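Local coordinates for defective in germ line development protein 3, isoform a (Caenorhabditis elegans, PDB 3N89) that acts in germline development and folds four KH domains into one globular platform that probably serves in binding RNA, at residues T28-S38 against Q82-V93; F190-V200 against Y254-S262. All coordinates share one frame; numbering follows the deposited sequence.

Interaction 1 (T28-S38 against Q82-V93); sequences TRVTLNMEFES and QQVTITGYFGDV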
loop_
_atom_site.group_PDB
_atom_site.type_symbol
_atom_site.label_atom_id
_atom_site.label_comp_id
_atom_site.label_asym_id
_atom_site.label_seq_id
_atom_site.Cartn_x
_atom_site.Cartn_y
_atom_site.Cartn_z
ATOM N N THR A 28 16.141 16.790 1.549
ATOM C CA THR A 28 16.295 15.586 0.738
ATOM C C THR A 28 16.280 14.333 1.591
ATOM O O THR A 28 16.364 13.219 1.073
ATOM C CB THR A 28 17.619 15.595 -0.058
ATOM O OG1 THR A 28 18.688 15.126 0.776
ATOM C CG2 THR A 28 17.937 17.002 -0.540
ATOM N N ARG A 29 16.191 14.526 2.901
ATOM C CA ARG A 29 16.149 13.424 3.852
ATOM C C ARG A 29 14.695 13.315 4.266
ATOM O O ARG A 29 14.204 14.124 5.052
ATOM C CB ARG A 29 17.014 13.744 5.066
ATOM C CG ARG A 29 18.452 14.093 4.723
ATOM C CD ARG A 29 19.159 12.930 4.063
ATOM N NE ARG A 29 19.177 11.760 4.928
ATOM C CZ ARG A 29 19.800 10.626 4.626
ATOM N NH1 ARG A 29 20.457 10.523 3.475
ATOM N NH2 ARG A 29 19.760 9.596 5.464
ATOM N N VAL A 30 14.000 12.310 3.751
ATOM C CA VAL A 30 12.586 12.182 4.058
ATOM C C VAL A 30 12.153 10.762 4.373
ATOM O O VAL A 30 12.867 9.809 4.078
ATOM C CB VAL A 30 11.734 12.683 2.864
ATOM C CG1 VAL A 30 12.260 14.019 2.364
ATOM C CG2 VAL A 30 11.767 11.662 1.741
ATOM N N THR A 31 10.967 10.642 4.964
ATOM C CA THR A 31 10.375 9.348 5.291
ATOM C C THR A 31 9.102 9.174 4.459
ATOM O O THR A 31 8.281 10.091 4.374
ATOM C CB THR A 31 9.968 9.255 6.778
ATOM O OG1 THR A 31 11.140 9.234 7.604
ATOM C CG2 THR A 31 9.152 7.987 7.026
ATOM N N LEU A 32 8.944 8.014 3.832
ATOM C CA LEU A 32 7.739 7.741 3.056
ATOM C C LEU A 32 6.863 6.787 3.877
ATOM O O LEU A 32 7.371 5.900 4.573
ATOM C CB LEU A 32 8.088 7.109 1.703
ATOM C CG LEU A 32 6.891 6.756 0.807
ATOM C CD1 LEU A 32 6.048 8.003 0.536
ATOM C CD2 LEU A 32 7.390 6.153 -0.498
ATOM N N ASN A 33 5.550 6.981 3.809
ATOM C CA ASN A 33 4.612 6.150 4.560
ATOM C C ASN A 33 3.657 5.450 3.622
ATOM O O ASN A 33 3.059 6.077 2.752
ATOM C CB ASN A 33 3.802 6.999 5.538
ATOM C CG ASN A 33 4.674 7.800 6.474
ATOM O OD1 ASN A 33 5.451 7.237 7.252
ATOM N ND2 ASN A 33 4.557 9.122 6.406
ATOM N N MET A 34 3.513 4.143 3.803
ATOM C CA MET A 34 2.621 3.367 2.961
ATOM C C MET A 34 1.928 2.315 3.806
ATOM O O MET A 34 2.356 2.020 4.919
ATOM C CB MET A 34 3.401 2.696 1.826
ATOM C CG MET A 34 3.966 3.655 0.788
ATOM S SD MET A 34 5.184 2.830 -0.276
ATOM C CE MET A 34 4.108 1.673 -1.170
ATOM N N GLU A 35 0.844 1.761 3.273
ATOM C CA GLU A 35 0.091 0.734 3.969
ATOM C C GLU A 35 0.392 -0.635 3.364
ATOM O O GLU A 35 0.330 -0.813 2.144
ATOM C CB GLU A 35 -1.404 1.039 3.884
ATOM C CG GLU A 35 -1.966 1.770 5.101
ATOM C CD GLU A 35 -1.327 3.127 5.347
ATOM O OE1 GLU A 35 -1.646 3.748 6.385
ATOM O OE2 GLU A 35 -0.515 3.585 4.514
ATOM N N PHE A 36 0.730 -1.588 4.229
ATOM C CA PHE A 36 1.050 -2.956 3.825
ATOM C C PHE A 36 0.254 -3.923 4.718
ATOM O O PHE A 36 0.173 -3.732 5.931
ATOM C CB PHE A 36 2.558 -3.220 3.988
ATOM C CG PHE A 36 3.406 -2.720 2.840
ATOM C CD1 PHE A 36 3.885 -3.607 1.875
ATOM C CD2 PHE A 36 3.731 -1.369 2.724
ATOM C CE1 PHE A 36 4.674 -3.163 0.811
ATOM C CE2 PHE A 36 4.525 -0.911 1.657
ATOM C CZ PHE A 36 4.994 -1.814 0.702
ATOM N N GLU A 37 -0.312 -4.966 4.120
ATOM C CA GLU A 37 -1.113 -5.948 4.846
ATOM C C GLU A 37 -0.307 -6.815 5.816
ATOM O O GLU A 37 0.505 -7.642 5.396
ATOM C CB GLU A 37 -1.849 -6.826 3.841
ATOM C CG GLU A 37 -2.514 -6.009 2.756
ATOM C CD GLU A 37 -3.372 -6.840 1.845
ATOM O OE1 GLU A 37 -4.402 -7.372 2.317
ATOM O OE2 GLU A 37 -3.012 -6.962 0.656
ATOM N N SER A 38 -0.569 -6.632 7.111
ATOM C CA SER A 38 0.127 -7.348 8.183
ATOM C C SER A 38 0.246 -8.862 8.040
ATOM O O SER A 38 1.181 -9.460 8.565
ATOM C CB SER A 38 -0.532 -7.034 9.533
ATOM O OG SER A 38 -1.860 -7.528 9.586
ATOM N N GLN A 82 -1.185 -0.758 10.067
ATOM C CA GLN A 82 -0.436 -1.406 8.994
ATOM C C GLN A 82 0.432 -0.457 8.187
ATOM O O GLN A 82 0.641 -0.674 6.995
ATOM C CB GLN A 82 -1.409 -2.118 8.049
ATOM C CG GLN A 82 -2.259 -3.160 8.742
ATOM C CD GLN A 82 -3.119 -3.949 7.790
ATOM O OE1 GLN A 82 -3.992 -3.397 7.127
ATOM N NE2 GLN A 82 -2.879 -5.255 7.716
ATOM N N GLN A 83 0.949 0.580 8.838
ATOM C CA GLN A 83 1.770 1.559 8.150
ATOM C C GLN A 83 3.252 1.270 8.261
ATOM O O GLN A 83 3.794 1.108 9.360
ATOM C CB GLN A 83 1.485 2.953 8.691
ATOM C CG GLN A 83 1.496 4.044 7.632
ATOM C CD GLN A 83 0.956 5.354 8.163
ATOM O OE1 GLN A 83 1.678 6.139 8.777
ATOM N NE2 GLN A 83 -0.332 5.586 7.947
ATOM N N VAL A 84 3.896 1.198 7.102
ATOM C CA VAL A 84 5.322 0.950 7.015
ATOM C C VAL A 84 6.017 2.222 6.557
ATOM O O VAL A 84 5.553 2.897 5.640
ATOM C CB VAL A 84 5.622 -0.180 6.024
ATOM C CG1 VAL A 84 6.969 0.052 5.343
ATOM C CG2 VAL A 84 5.631 -1.508 6.766
ATOM N N THR A 85 7.136 2.549 7.193
ATOM C CA THR A 85 7.866 3.752 6.826
ATOM C C THR A 85 9.212 3.429 6.192
ATOM O O THR A 85 9.893 2.480 6.580
ATOM C CB THR A 85 8.114 4.640 8.046
ATOM O OG1 THR A 85 8.959 3.949 8.965
ATOM C CG2 THR A 85 6.806 4.961 8.745
ATOM N N ILE A 86 9.581 4.232 5.204
ATOM C CA ILE A 86 10.840 4.072 4.498
ATOM C C ILE A 86 11.535 5.409 4.696
ATOM O O ILE A 86 10.972 6.446 4.366
ATOM C CB ILE A 86 10.583 3.790 2.991
ATOM C CG1 ILE A 86 9.602 2.610 2.858
ATOM C CG2 ILE A 86 11.904 3.476 2.270
ATOM C CD1 ILE A 86 9.297 2.197 1.434
ATOM N N THR A 87 12.739 5.386 5.256
ATOM C CA THR A 87 13.484 6.615 5.531
ATOM C C THR A 87 14.860 6.654 4.885
ATOM O O THR A 87 15.609 5.678 4.934
ATOM C CB THR A 87 13.689 6.805 7.050
ATOM O OG1 THR A 87 12.415 6.807 7.710
ATOM C CG2 THR A 87 14.428 8.118 7.332
ATOM N N GLY A 88 15.200 7.793 4.297
ATOM C CA GLY A 88 16.501 7.930 3.677
ATOM C C GLY A 88 16.513 9.038 2.648
ATOM O O GLY A 88 15.604 9.860 2.612
ATOM N N TYR A 89 17.553 9.077 1.824
ATOM C CA TYR A 89 17.640 10.093 0.793
ATOM C C TYR A 89 16.443 9.881 -0.126
ATOM O O TYR A 89 16.115 8.753 -0.494
ATOM C CB TYR A 89 18.960 9.960 0.018
ATOM C CG TYR A 89 19.021 10.812 -1.230
ATOM C CD1 TYR A 89 18.944 12.205 -1.156
ATOM C CD2 TYR A 89 19.093 10.221 -2.497
ATOM C CE1 TYR A 89 18.928 12.992 -2.320
ATOM C CE2 TYR A 89 19.075 10.989 -3.662
ATOM C CZ TYR A 89 18.987 12.371 -3.568
ATOM O OH TYR A 89 18.919 13.117 -4.720
ATOM N N PHE A 90 15.775 10.970 -0.479
ATOM C CA PHE A 90 14.607 10.886 -1.344
ATOM C C PHE A 90 14.778 9.978 -2.566
ATOM O O PHE A 90 13.869 9.226 -2.919
ATOM C CB PHE A 90 14.211 12.273 -1.837
ATOM C CG PHE A 90 13.056 12.253 -2.773
ATOM C CD1 PHE A 90 11.759 12.075 -2.297
ATOM C CD2 PHE A 90 13.259 12.380 -4.140
ATOM C CE1 PHE A 90 10.680 12.020 -3.175
ATOM C CE2 PHE A 90 12.190 12.326 -5.024
ATOM C CZ PHE A 90 10.898 12.148 -4.545
ATOM N N GLY A 91 15.933 10.057 -3.217
ATOM C CA GLY A 91 16.155 9.241 -4.398
ATOM C C GLY A 91 16.105 7.745 -4.137
ATOM O O GLY A 91 15.617 6.978 -4.969
ATOM N N ASP A 92 16.608 7.323 -2.981
ATOM C CA ASP A 92 16.617 5.910 -2.637
ATOM C C ASP A 92 15.260 5.441 -2.107
ATOM O O ASP A 92 14.821 4.317 -2.377
ATOM C CB ASP A 92 17.733 5.640 -1.619
ATOM C CG ASP A 92 19.114 6.044 -2.148
ATOM O OD1 ASP A 92 19.343 5.889 -3.366
ATOM O OD2 ASP A 92 19.972 6.501 -1.358
ATOM N N VAL A 93 14.589 6.312 -1.363
ATOM C CA VAL A 93 13.289 5.982 -0.802
ATOM C C VAL A 93 12.297 5.578 -1.889
ATOM O O VAL A 93 11.517 4.641 -1.720
ATOM C CB VAL A 93 12.711 7.175 -0.018
ATOM C CG1 VAL A 93 11.269 6.899 0.357
ATOM C CG2 VAL A 93 13.540 7.418 1.238
#
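Leu-32 and Ile-86 exchange backbone hydrogen bonds at the middle of an antiparallel pair, strand 29-35 against strand 83-87, the first and third strands of a type I KH fold; helix 90-102 follows directly. Val-30 pairs likewise with Gly-88, and Met-34 with Val-84. One face of the pair is apolar and turns to the helix: Leu-32 CB meets Val-93 CG1 at 3.5 Å, while Val-30 CG2 approaches the edge of the Phe-90 ring at CD1. The other face is mostly part-exposed and carries polar side chains, among them three threonines whose beta-branching suits an extended strand. There Thr-31 OG1 and Thr-87 OG1 share a hydrogen bond of 2.7 Å, each hydroxyl lying opposite its own carbonyl carbon. On the same face Asn-33 ND2 donates to Ser-262 OG.

The Glu-35 side chain closes the far end. Its CB and CG pass close by Gln-82 O, a carbonyl already engaged by Phe-36 N. A bend at chi2 (61°) then carries the carboxylate over to Gln-83, where Glu-35 CD lies 3.7 Å from Gln-83 CG. Glu-35 OE1 accepts Gln-83 NE2 at 2.7 Å on its syn side, somewhat out of the carboxylate plane but nearly straight at 171°, and OE2 rests beside Gln-83 CG. With an alanine here, the Gln-83 amide would probably lose this acceptor and be freer to turn.

At the opposite end the chain turns its corner at Gly-88, with backbone angles that would press any CB into the preceding carbonyl; the Arg-29 guanidinium lays one face over this backbone. Phe-90 N opens the helix, where no earlier turn can supply an acceptor, and Thr-28 O takes that role at 2.8 Å.

Interaction 2 (F190-V200 against Y254-S262); sequences FTLSTYYVDQV and YIMDLLPIS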
loop_
_atom_site.group_PDB
_atom_site.type_symbol
_atom_site.label_atom_id
_atom_site.label_comp_id
_atom_site.label_asym_id
_atom_site.label_seq_id
_atom_site.Cartn_x
_atom_site.Cartn_y
_atom_site.Cartn_z
ATOM N N PHE A 190 -8.384 -8.893 1.277
ATOM C CA PHE A 190 -7.569 -7.704 1.489
ATOM C C PHE A 190 -7.820 -7.152 2.894
ATOM O O PHE A 190 -8.964 -6.952 3.296
ATOM C CB PHE A 190 -7.899 -6.640 0.443
ATOM C CG PHE A 190 -6.920 -5.504 0.406
ATOM C CD1 PHE A 190 -5.629 -5.700 -0.070
ATOM C CD2 PHE A 190 -7.285 -4.232 0.853
ATOM C CE1 PHE A 190 -4.713 -4.651 -0.098
ATOM C CE2 PHE A 190 -6.377 -3.181 0.831
ATOM C CZ PHE A 190 -5.088 -3.388 0.353
ATOM N N THR A 191 -6.743 -6.923 3.641
ATOM C CA THR A 191 -6.848 -6.390 4.990
ATOM C C THR A 191 -6.510 -4.913 4.992
ATOM O O THR A 191 -5.349 -4.522 4.835
ATOM C CB THR A 191 -5.877 -7.077 5.959
ATOM O OG1 THR A 191 -4.561 -7.067 5.386
ATOM C CG2 THR A 191 -6.316 -8.494 6.249
ATOM N N LEU A 192 -7.531 -4.093 5.179
ATOM C CA LEU A 192 -7.344 -2.661 5.206
ATOM C C LEU A 192 -7.382 -2.238 6.659
ATOM O O LEU A 192 -7.952 -2.944 7.496
ATOM C CB LEU A 192 -8.482 -1.968 4.451
ATOM C CG LEU A 192 -8.301 -0.472 4.198
ATOM C CD1 LEU A 192 -7.214 -0.284 3.146
ATOM C CD2 LEU A 192 -9.616 0.150 3.722
ATOM N N SER A 193 -6.759 -1.109 6.972
ATOM C CA SER A 193 -6.807 -0.602 8.337
ATOM C C SER A 193 -8.163 0.078 8.466
ATOM O O SER A 193 -8.450 1.039 7.752
ATOM C CB SER A 193 -5.691 0.410 8.580
ATOM O OG SER A 193 -4.468 -0.253 8.854
ATOM N N THR A 194 -9.005 -0.423 9.363
ATOM C CA THR A 194 -10.337 0.149 9.545
ATOM C C THR A 194 -10.355 1.670 9.425
ATOM O O THR A 194 -11.208 2.240 8.743
ATOM C CB THR A 194 -10.921 -0.253 10.896
ATOM O OG1 THR A 194 -9.965 0.026 11.919
ATOM C CG2 THR A 194 -11.238 -1.740 10.907
ATOM N N TYR A 195 -9.398 2.321 10.074
ATOM C CA TYR A 195 -9.303 3.775 10.046
ATOM C C TYR A 195 -9.620 4.380 8.690
ATOM O O TYR A 195 -10.369 5.354 8.592
ATOM C CB TYR A 195 -7.894 4.228 10.441
ATOM C CG TYR A 195 -7.776 5.717 10.678
ATOM C CD1 TYR A 195 -7.823 6.234 11.972
ATOM C CD2 TYR A 195 -7.619 6.615 9.609
ATOM C CE1 TYR A 195 -7.716 7.598 12.210
ATOM C CE2 TYR A 195 -7.511 7.993 9.835
ATOM C CZ TYR A 195 -7.561 8.470 11.146
ATOM O OH TYR A 195 -7.449 9.814 11.418
ATOM N N TYR A 196 -9.046 3.794 7.645
ATOM C CA TYR A 196 -9.207 4.310 6.290
ATOM C C TYR A 196 -10.441 3.859 5.526
ATOM O O TYR A 196 -10.639 4.251 4.374
ATOM C CB TYR A 196 -7.951 3.989 5.485
ATOM C CG TYR A 196 -6.682 4.489 6.131
ATOM C CD1 TYR A 196 -5.743 3.599 6.646
ATOM C CD2 TYR A 196 -6.417 5.854 6.226
ATOM C CE1 TYR A 196 -4.567 4.052 7.243
ATOM C CE2 TYR A 196 -5.245 6.320 6.820
ATOM C CZ TYR A 196 -4.324 5.408 7.324
ATOM O OH TYR A 196 -3.154 5.854 7.893
ATOM N N VAL A 197 -11.273 3.049 6.169
ATOM C CA VAL A 197 -12.495 2.559 5.544
ATOM C C VAL A 197 -13.275 3.689 4.883
ATOM O O VAL A 197 -13.719 3.556 3.744
ATOM C CB VAL A 197 -13.408 1.868 6.576
ATOM C CG1 VAL A 197 -14.761 1.564 5.947
ATOM C CG2 VAL A 197 -12.748 0.579 7.084
ATOM N N ASP A 198 -13.440 4.805 5.586
ATOM C CA ASP A 198 -14.180 5.918 5.008
ATOM C C ASP A 198 -13.516 6.496 3.753
ATOM O O ASP A 198 -14.208 6.878 2.803
ATOM C CB ASP A 198 -14.409 7.032 6.049
ATOM C CG ASP A 198 -13.126 7.482 6.742
ATOM O OD1 ASP A 198 -12.067 7.539 6.070
ATOM O OD2 ASP A 198 -13.187 7.798 7.958
ATOM N N GLN A 199 -12.184 6.531 3.741
ATOM C CA GLN A 199 -11.429 7.079 2.614
ATOM C C GLN A 199 -11.273 6.129 1.412
ATOM O O GLN A 199 -11.139 6.580 0.271
ATOM C CB GLN A 199 -10.042 7.518 3.097
ATOM C CG GLN A 199 -9.217 8.283 2.074
ATOM C CD GLN A 199 -7.761 8.472 2.500
ATOM O OE1 GLN A 199 -7.479 8.859 3.635
ATOM N NE2 GLN A 199 -6.834 8.205 1.581
ATOM N N VAL A 200 -11.290 4.821 1.660
ATOM C CA VAL A 200 -11.126 3.844 0.586
ATOM C C VAL A 200 -12.453 3.361 0.007
ATOM O O VAL A 200 -12.686 3.446 -1.202
ATOM C CB VAL A 200 -10.341 2.595 1.070
ATOM C CG1 VAL A 200 -10.197 1.604 -0.077
ATOM C CG2 VAL A 200 -8.965 2.999 1.608
ATOM N N TYR A 254 -6.655 -2.096 -8.081
ATOM C CA TYR A 254 -7.444 -0.873 -7.991
ATOM C C TYR A 254 -7.681 -0.488 -6.529
ATOM O O TYR A 254 -7.643 0.699 -6.172
ATOM C CB TYR A 254 -8.777 -1.027 -8.731
ATOM C CG TYR A 254 -8.643 -1.138 -10.242
ATOM C CD1 TYR A 254 -7.470 -0.741 -10.896
ATOM C CD2 TYR A 254 -9.699 -1.614 -11.021
ATOM C CE1 TYR A 254 -7.356 -0.814 -12.287
ATOM C CE2 TYR A 254 -9.596 -1.689 -12.404
ATOM C CZ TYR A 254 -8.425 -1.289 -13.032
ATOM O OH TYR A 254 -8.334 -1.363 -14.405
ATOM N N ILE A 255 -7.929 -1.487 -5.685
ATOM C CA ILE A 255 -8.131 -1.234 -4.265
ATOM C C ILE A 255 -6.846 -0.602 -3.738
ATOM O O ILE A 255 -6.883 0.439 -3.091
ATOM C CB ILE A 255 -8.396 -2.535 -3.468
ATOM C CG1 ILE A 255 -9.711 -3.178 -3.920
ATOM C CG2 ILE A 255 -8.454 -2.226 -1.981
ATOM C CD1 ILE A 255 -10.071 -4.469 -3.166
ATOM N N MET A 256 -5.708 -1.230 -4.026
ATOM C CA MET A 256 -4.422 -0.700 -3.574
ATOM C C MET A 256 -4.082 0.683 -4.138
ATOM O O MET A 256 -3.304 1.415 -3.540
ATOM C CB MET A 256 -3.277 -1.668 -3.903
ATOM C CG MET A 256 -3.316 -2.987 -3.142
ATOM S SD MET A 256 -1.671 -3.750 -2.944
ATOM C CE MET A 256 -1.022 -3.629 -4.644
ATOM N N ASP A 257 -4.632 1.038 -5.298
ATOM C CA ASP A 257 -4.356 2.357 -5.858
ATOM C C ASP A 257 -4.992 3.422 -4.954
ATOM O O ASP A 257 -4.629 4.596 -5.021
ATOM C CB ASP A 257 -4.947 2.507 -7.267
ATOM C CG ASP A 257 -4.106 1.850 -8.352
ATOM O OD1 ASP A 257 -2.869 1.732 -8.198
ATOM O OD2 ASP A 257 -4.702 1.477 -9.388
ATOM N N LEU A 258 -5.945 3.005 -4.119
ATOM C CA LEU A 258 -6.653 3.925 -3.225
ATOM C C LEU A 258 -5.982 4.144 -1.874
ATOM O O LEU A 258 -6.288 5.111 -1.175
ATOM C CB LEU A 258 -8.091 3.445 -2.995
ATOM C CG LEU A 258 -9.063 3.490 -4.180
ATOM C CD1 LEU A 258 -10.458 3.058 -3.729
ATOM C CD2 LEU A 258 -9.113 4.893 -4.742
ATOM N N LEU A 259 -5.089 3.235 -1.502
ATOM C CA LEU A 259 -4.369 3.326 -0.236
ATOM C C LEU A 259 -3.685 4.678 -0.117
ATOM O O LEU A 259 -3.048 5.136 -1.062
ATOM C CB LEU A 259 -3.310 2.222 -0.150
ATOM C CG LEU A 259 -3.799 0.822 0.196
ATOM C CD1 LEU A 259 -2.655 -0.149 0.055
ATOM C CD2 LEU A 259 -4.356 0.806 1.623
ATOM N N PRO A 260 -3.804 5.334 1.048
ATOM C CA PRO A 260 -3.177 6.641 1.252
ATOM C C PRO A 260 -1.659 6.533 1.309
ATOM O O PRO A 260 -1.116 5.476 1.621
ATOM C CB PRO A 260 -3.778 7.105 2.579
ATOM C CG PRO A 260 -3.947 5.827 3.325
ATOM C CD PRO A 260 -4.532 4.910 2.260
ATOM N N ILE A 261 -0.985 7.640 1.018
ATOM C CA ILE A 261 0.470 7.681 1.014
ATOM C C ILE A 261 0.886 9.079 1.463
ATOM O O ILE A 261 0.157 10.044 1.237
ATOM C CB ILE A 261 1.006 7.406 -0.422
ATOM C CG1 ILE A 261 2.473 6.988 -0.379
ATOM C CG2 ILE A 261 0.855 8.659 -1.297
ATOM C CD1 ILE A 261 2.941 6.387 -1.688
ATOM N N SER A 262 2.046 9.196 2.098
ATOM C CA SER A 262 2.511 10.502 2.549
ATOM C C SER A 262 4.009 10.498 2.737
ATOM O O SER A 262 4.604 9.454 2.998
ATOM C CB SER A 262 1.845 10.891 3.869
ATOM O OG SER A 262 2.354 10.108 4.932
#
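This is a buried, apolar packing contact at the junction of two successive KH domains. Segment 190-200, the end of strand 186-193 and the short helix 197-200, belongs to the third KH domain; segment 254-262 runs from the end of helix 245-257 into strand 260-268 of the fourth. The two meet chiefly through apolar side chains.

Phe-190 is the main insertion. Its CG stands anti to the backbone N (chi1 -168°), which sets the ring beside Ile-255 and Met-256. On one side of the ring Phe-190 CE2 lies 3.6 Å from Ile-255 CG2, and on the other Phe-190 CE1 lies 3.7 Å from Met-256 CG. Leu-259 CD1 completes the setting at the ring edge, 4.1 Å from Phe-190 CZ. A large apolar ring suits this place because CE2, CE1 and CZ each find a carbon partner. Leu-259 leaves the main chain pointing away from segment 190-200, yet its forked end returns to it, and its second branch, CD2, packs on Leu-192 CD1. Leucine's two methyls thus serve two partners.

Pro-260 makes a different kind of contact. Its CG sits over one face of Tyr-196, 3.8 Å from the ring centroid and 15° off the normal, a CH-pi interaction that the rigid pyrrolidine presents well. Tyr-195 CD2 lies over the opposite face, and so the Tyr-196 ring is held between the two. Farther along, Val-200 CG1 touches Leu-258 CD1 at 3.9 Å.

Lys-321 NZ ties both sides, donating to Gln-199 O and Leu-258 O. Around this core, Leu-258 leans on helix 209-217, Ile-255 reaches Val-241 of strand 236-242, and Leu-259 touches Glu-35 of strand 29-35.

Along the chain interaction 1 closes before interaction 2 opens, yet their centres lie only about 16 Å apart. Strand 29-35 of the first KH domain and strand 260-268 of the fourth are neighbours in one seven-stranded antiparallel sheet, where Asn-33 N probably bonds to Ser-262 O. Strand 186-193 belongs instead to the six-stranded sheet, and Glu-37 OE1, just beyond strand 29-35, reaches across to Thr-191 N on it. Interaction 1 is thus internal to one domain, whereas interaction 2 joins two; together they bring the first, third and fourth KH domains into direct contact, consistent with a compact platform rather than beads on a string.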